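Putative dienelactone hydrolase (Klebsiella pneumoniae subsp. pneumoniae MGH 78578, PDB 3F67) is a putative hydrolase of the dienelactone hydrolase family, probably acting on ester or lactone bonds, though its substrate is not established. Local coordinates at residues N169-G177 with G230-Y241. Sequence-based numbering, arbitrary orientation. Where two conformers were deposited one is given.
Sequences NAPVLGLYG and GWQRMLAWFAQY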
loop_
_atom_site.group_PDB
_atom_site.type_symbol
_atom_site.label_atom_id
_atom_site.label_comp_id
_atom_site.label_asym_id
_atom_site.label_seq_id
_atom_site.Cartn_x
_atom_site.Cartn_y
_atom_site.Cartn_z
ATOM N N ASN A 169 -7.385 -5.780 -11.859
ATOM C CA ASN A 169 -8.746 -6.237 -11.521
ATOM C C ASN A 169 -9.621 -5.105 -10.988
ATOM O O ASN A 169 -10.842 -5.238 -10.961
ATOM C CB ASN A 169 -8.714 -7.320 -10.424
ATOM C CG ASN A 169 -7.973 -8.578 -10.849
ATOM O OD1 ASN A 169 -7.064 -9.050 -10.159
ATOM N ND2 ASN A 169 -8.362 -9.127 -11.976
ATOM N N ALA A 170 -8.973 -4.029 -10.531
ATOM C CA ALA A 170 -9.594 -2.954 -9.741
ATOM C C ALA A 170 -9.026 -1.620 -10.198
ATOM O O ALA A 170 -7.864 -1.570 -10.662
ATOM C CB ALA A 170 -9.229 -3.129 -8.245
ATOM N N PRO A 171 -9.824 -0.521 -10.086
ATOM C CA PRO A 171 -9.318 0.815 -10.423
ATOM C C PRO A 171 -8.176 1.231 -9.501
ATOM O O PRO A 171 -8.322 1.118 -8.263
ATOM C CB PRO A 171 -10.542 1.745 -10.180
ATOM C CG PRO A 171 -11.703 0.831 -10.202
ATOM C CD PRO A 171 -11.248 -0.488 -9.688
ATOM N N VAL A 172 -7.063 1.689 -10.093
ATOM C CA VAL A 172 -5.898 2.077 -9.294
ATOM C C VAL A 172 -5.601 3.522 -9.542
ATOM O O VAL A 172 -5.492 3.946 -10.691
ATOM C CB VAL A 172 -4.624 1.285 -9.678
ATOM C CG1 VAL A 172 -3.520 1.672 -8.739
ATOM C CG2 VAL A 172 -4.871 -0.243 -9.586
ATOM N N LEU A 173 -5.483 4.281 -8.461
ATOM C CA LEU A 173 -5.040 5.698 -8.535
ATOM C C LEU A 173 -3.584 5.720 -8.072
ATOM O O LEU A 173 -3.275 5.201 -6.974
ATOM C CB LEU A 173 -5.849 6.528 -7.522
ATOM C CG LEU A 173 -5.323 7.919 -7.218
ATOM C CD1 LEU A 173 -5.271 8.848 -8.499
ATOM C CD2 LEU A 173 -6.292 8.581 -6.199
ATOM N N GLY A 174 -2.687 6.320 -8.855
ATOM C CA GLY A 174 -1.298 6.476 -8.383
ATOM C C GLY A 174 -1.053 7.929 -8.000
ATOM O O GLY A 174 -1.509 8.845 -8.681
ATOM N N LEU A 175 -0.338 8.149 -6.904
ATOM C CA LEU A 175 -0.013 9.527 -6.464
ATOM C C LEU A 175 1.513 9.633 -6.469
ATOM O O LEU A 175 2.187 8.988 -5.660
ATOM C CB LEU A 175 -0.594 9.741 -5.036
ATOM C CG LEU A 175 -2.135 9.610 -4.995
ATOM C CD1 LEU A 175 -2.628 9.582 -3.522
ATOM C CD2 LEU A 175 -2.841 10.794 -5.790
ATOM N N TYR A 176 2.059 10.431 -7.405
ATOM C CA TYR A 176 3.499 10.402 -7.708
ATOM C C TYR A 176 4.072 11.822 -7.613
ATOM O O TYR A 176 3.338 12.809 -7.814
ATOM C CB TYR A 176 3.714 9.771 -9.105
ATOM C CG TYR A 176 3.661 8.249 -8.993
ATOM C CD1 TYR A 176 2.447 7.591 -8.676
ATOM C CD2 TYR A 176 4.816 7.473 -9.175
ATOM C CE1 TYR A 176 2.392 6.233 -8.510
ATOM C CE2 TYR A 176 4.778 6.066 -9.024
ATOM C CZ TYR A 176 3.560 5.460 -8.704
ATOM O OH TYR A 176 3.500 4.094 -8.495
ATOM N N GLY A 177 5.362 11.919 -7.284
ATOM C CA GLY A 177 6.028 13.233 -7.194
ATOM C C GLY A 177 6.936 13.512 -8.406
ATOM O O GLY A 177 7.783 12.685 -8.762
ATOM N N GLY A 230 -3.319 14.665 -2.001
ATOM C CA GLY A 230 -3.294 13.199 -2.269
ATOM C C GLY A 230 -4.207 12.437 -1.334
ATOM O O GLY A 230 -4.955 11.521 -1.756
ATOM N N TRP A 231 -4.205 12.836 -0.064
ATOM C CA TRP A 231 -5.064 12.167 0.917
ATOM C C TRP A 231 -6.548 12.351 0.519
ATOM O O TRP A 231 -7.336 11.401 0.576
ATOM C CB TRP A 231 -4.834 12.757 2.308
ATOM C CG TRP A 231 -5.400 11.897 3.428
ATOM C CD1 TRP A 231 -6.502 12.155 4.183
ATOM C CD2 TRP A 231 -4.825 10.676 3.943
ATOM N NE1 TRP A 231 -6.689 11.124 5.111
ATOM C CE2 TRP A 231 -5.671 10.224 4.992
ATOM C CE3 TRP A 231 -3.691 9.918 3.600
ATOM C CZ2 TRP A 231 -5.417 9.050 5.722
ATOM C CZ3 TRP A 231 -3.438 8.734 4.305
ATOM C CH2 TRP A 231 -4.302 8.320 5.369
ATOM N N GLN A 232 -6.905 13.557 0.048
ATOM C CA GLN A 232 -8.303 13.781 -0.345
ATOM C C GLN A 232 -8.619 13.009 -1.626
ATOM O O GLN A 232 -9.729 12.455 -1.735
ATOM C CB GLN A 232 -8.586 15.278 -0.526
ATOM C CG GLN A 232 -8.535 16.072 0.830
ATOM C CD GLN A 232 -9.425 15.425 1.932
ATOM O OE1 GLN A 232 -8.964 15.124 3.070
ATOM N NE2 GLN A 232 -10.692 15.143 1.572
ATOM N N ARG A 233 -7.652 12.909 -2.531
ATOM C CA ARG A 233 -7.882 12.120 -3.796
ATOM C C ARG A 233 -8.038 10.649 -3.464
ATOM O O ARG A 233 -8.841 9.963 -4.074
ATOM C CB ARG A 233 -6.734 12.291 -4.810
ATOM C CG ARG A 233 -6.741 13.680 -5.523
ATOM C CD ARG A 233 -5.606 13.777 -6.535
ATOM N NE ARG A 233 -5.672 15.115 -7.148
ATOM C CZ ARG A 233 -6.365 15.422 -8.239
ATOM N NH1 ARG A 233 -7.022 14.478 -8.910
ATOM N NH2 ARG A 233 -6.323 16.687 -8.707
HETATM N N MSE A 234 -7.282 10.161 -2.480
HETATM C CA MSE A 234 -7.426 8.756 -2.056
HETATM C C MSE A 234 -8.832 8.485 -1.494
HETATM O O MSE A 234 -9.513 7.523 -1.880
HETATM C CB MSE A 234 -6.380 8.415 -0.995
HETATM C CG MSE A 234 -6.494 6.982 -0.440
HETATM SE SE MSE A 234 -5.402 6.832 1.180
HETATM C CE MSE A 234 -6.449 8.023 2.282
ATOM N N LEU A 235 -9.266 9.334 -0.558
ATOM C CA LEU A 235 -10.613 9.191 -0.027
ATOM C C LEU A 235 -11.688 9.313 -1.121
ATOM O O LEU A 235 -12.678 8.566 -1.074
ATOM C CB LEU A 235 -10.882 10.228 1.076
ATOM C CG LEU A 235 -9.950 9.996 2.302
ATOM C CD1 LEU A 235 -10.156 11.177 3.248
ATOM C CD2 LEU A 235 -10.269 8.673 3.055
ATOM N N ALA A 236 -11.501 10.212 -2.086
ATOM C CA ALA A 236 -12.481 10.345 -3.187
ATOM C C ALA A 236 -12.532 9.065 -4.045
ATOM O O ALA A 236 -13.597 8.640 -4.502
ATOM C CB ALA A 236 -12.090 11.574 -4.092
ATOM N N TRP A 237 -11.371 8.429 -4.225
ATOM C CA TRP A 237 -11.260 7.256 -5.088
ATOM C C TRP A 237 -12.006 6.108 -4.432
ATOM O O TRP A 237 -12.645 5.300 -5.109
ATOM C CB TRP A 237 -9.772 6.902 -5.246
ATOM C CG TRP A 237 -9.475 5.893 -6.326
ATOM C CD1 TRP A 237 -9.195 4.565 -6.146
ATOM C CD2 TRP A 237 -9.348 6.166 -7.708
ATOM N NE1 TRP A 237 -8.923 3.976 -7.376
ATOM C CE2 TRP A 237 -8.986 4.951 -8.346
ATOM C CE3 TRP A 237 -9.490 7.341 -8.482
ATOM C CZ2 TRP A 237 -8.766 4.857 -9.733
ATOM C CZ3 TRP A 237 -9.263 7.275 -9.877
ATOM C CH2 TRP A 237 -8.912 6.026 -10.497
ATOM N N PHE A 238 -11.895 6.018 -3.110
ATOM C CA PHE A 238 -12.502 4.940 -2.308
ATOM C C PHE A 238 -13.981 5.168 -1.991
ATOM O O PHE A 238 -14.677 4.244 -1.522
ATOM C CB PHE A 238 -11.802 4.793 -0.938
ATOM C CG PHE A 238 -10.414 4.171 -0.999
ATOM C CD1 PHE A 238 -9.501 4.372 0.061
ATOM C CD2 PHE A 238 -9.989 3.425 -2.118
ATOM C CE1 PHE A 238 -8.215 3.804 0.023
ATOM C CE2 PHE A 238 -8.690 2.827 -2.164
ATOM C CZ PHE A 238 -7.802 3.023 -1.102
ATOM N N ALA A 239 -14.446 6.380 -2.214
ATOM C CA ALA A 239 -15.720 6.827 -1.577
ATOM C C ALA A 239 -16.947 5.945 -1.858
ATOM O O ALA A 239 -17.812 5.774 -0.968
ATOM C CB ALA A 239 -16.033 8.274 -1.996
ATOM N N GLN A 240 -17.076 5.417 -3.078
ATOM C CA GLN A 240 -18.299 4.673 -3.412
ATOM C C GLN A 240 -18.311 3.237 -2.911
ATOM O O GLN A 240 -19.360 2.580 -2.990
ATOM C CB GLN A 240 -18.508 4.628 -4.950
ATOM C CG GLN A 240 -17.622 3.591 -5.676
ATOM C CD GLN A 240 -17.719 3.735 -7.174
ATOM O OE1 GLN A 240 -18.582 3.143 -7.792
ATOM N NE2 GLN A 240 -16.881 4.555 -7.744
ATOM N N TYR A 241 -17.147 2.737 -2.505
ATOM C CA TYR A 241 -16.973 1.284 -2.243
ATOM C C TYR A 241 -17.316 0.895 -0.818
ATOM O O TYR A 241 -17.411 1.778 0.049
ATOM C CB TYR A 241 -15.538 0.843 -2.612
ATOM C CG TYR A 241 -15.247 1.103 -4.051
ATOM C CD1 TYR A 241 -14.396 2.160 -4.454
ATOM C CD2 TYR A 241 -15.868 0.338 -5.049
ATOM C CE1 TYR A 241 -14.148 2.406 -5.835
ATOM C CE2 TYR A 241 -15.621 0.588 -6.418
ATOM C CZ TYR A 241 -14.762 1.623 -6.780
ATOM O OH TYR A 241 -14.510 1.838 -8.113
ATOM O OXT TYR A 241 -17.544 -0.314 -0.554
#
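Trp237 lays its indole against Leu173 and Pro171, joining the C-terminal helix 224-238 to strand 172-177 of the central sheet. This is the layered packing of the alpha/beta-hydrolase fold: the axes of strand 172-177 and helix segment 230-238 run antiparallel and approach to 9.6 Å, so the helix follows the strand instead of crossing it.

The Trp237 side chain can be followed outward. Its CB lies 4.0 Å from Leu173 CD2, and CG stands anti to the backbone N (chi1 -168°), a rotation that carries the indole toward the strand. There the five-membered ring receives a CH-pi contact: Leu173 CB sits 3.6 Å from its centroid and 17° off the normal, evidence of a nearly perpendicular approach over the face. CG, CD1, CD2 and CE3 all lie by this CB, and CE2 meets both it and Leu173 N. At the pyrrole edge, NE1 donates a hydrogen bond to Pro171 O over 3.1 Å. The N-H points almost straight at the oxygen (168°), which lies in the indole plane, yet the donor stands well above the carbonyl plane and not on a lone pair. This bond gives the indole N-H a partner and, with Leu173 CB over the face, would help to hold the ring's rotation. Farther out, CZ2 meets Pro171 CB and Val172 C and O, and CH2 nears Val172 O. Val143 of strand 141-145 and Glu203 of strand 202-207 also touch this side chain.

Toward the N-terminal end of helix segment 230-238, Leu173 CD2 reaches Arg233 O at 3.6 Å, while Leu175 CD1 comes within 3.5 Å of Gly230 O, where the helix has no side chain to intervene. The charged end of Arg233 turns away from the strand and forms a salt bridge with Asp229. A type I turn from Phe238 to Tyr241 brings Tyr241 back, and its OH meets Pro171 CG at 3.6 Å.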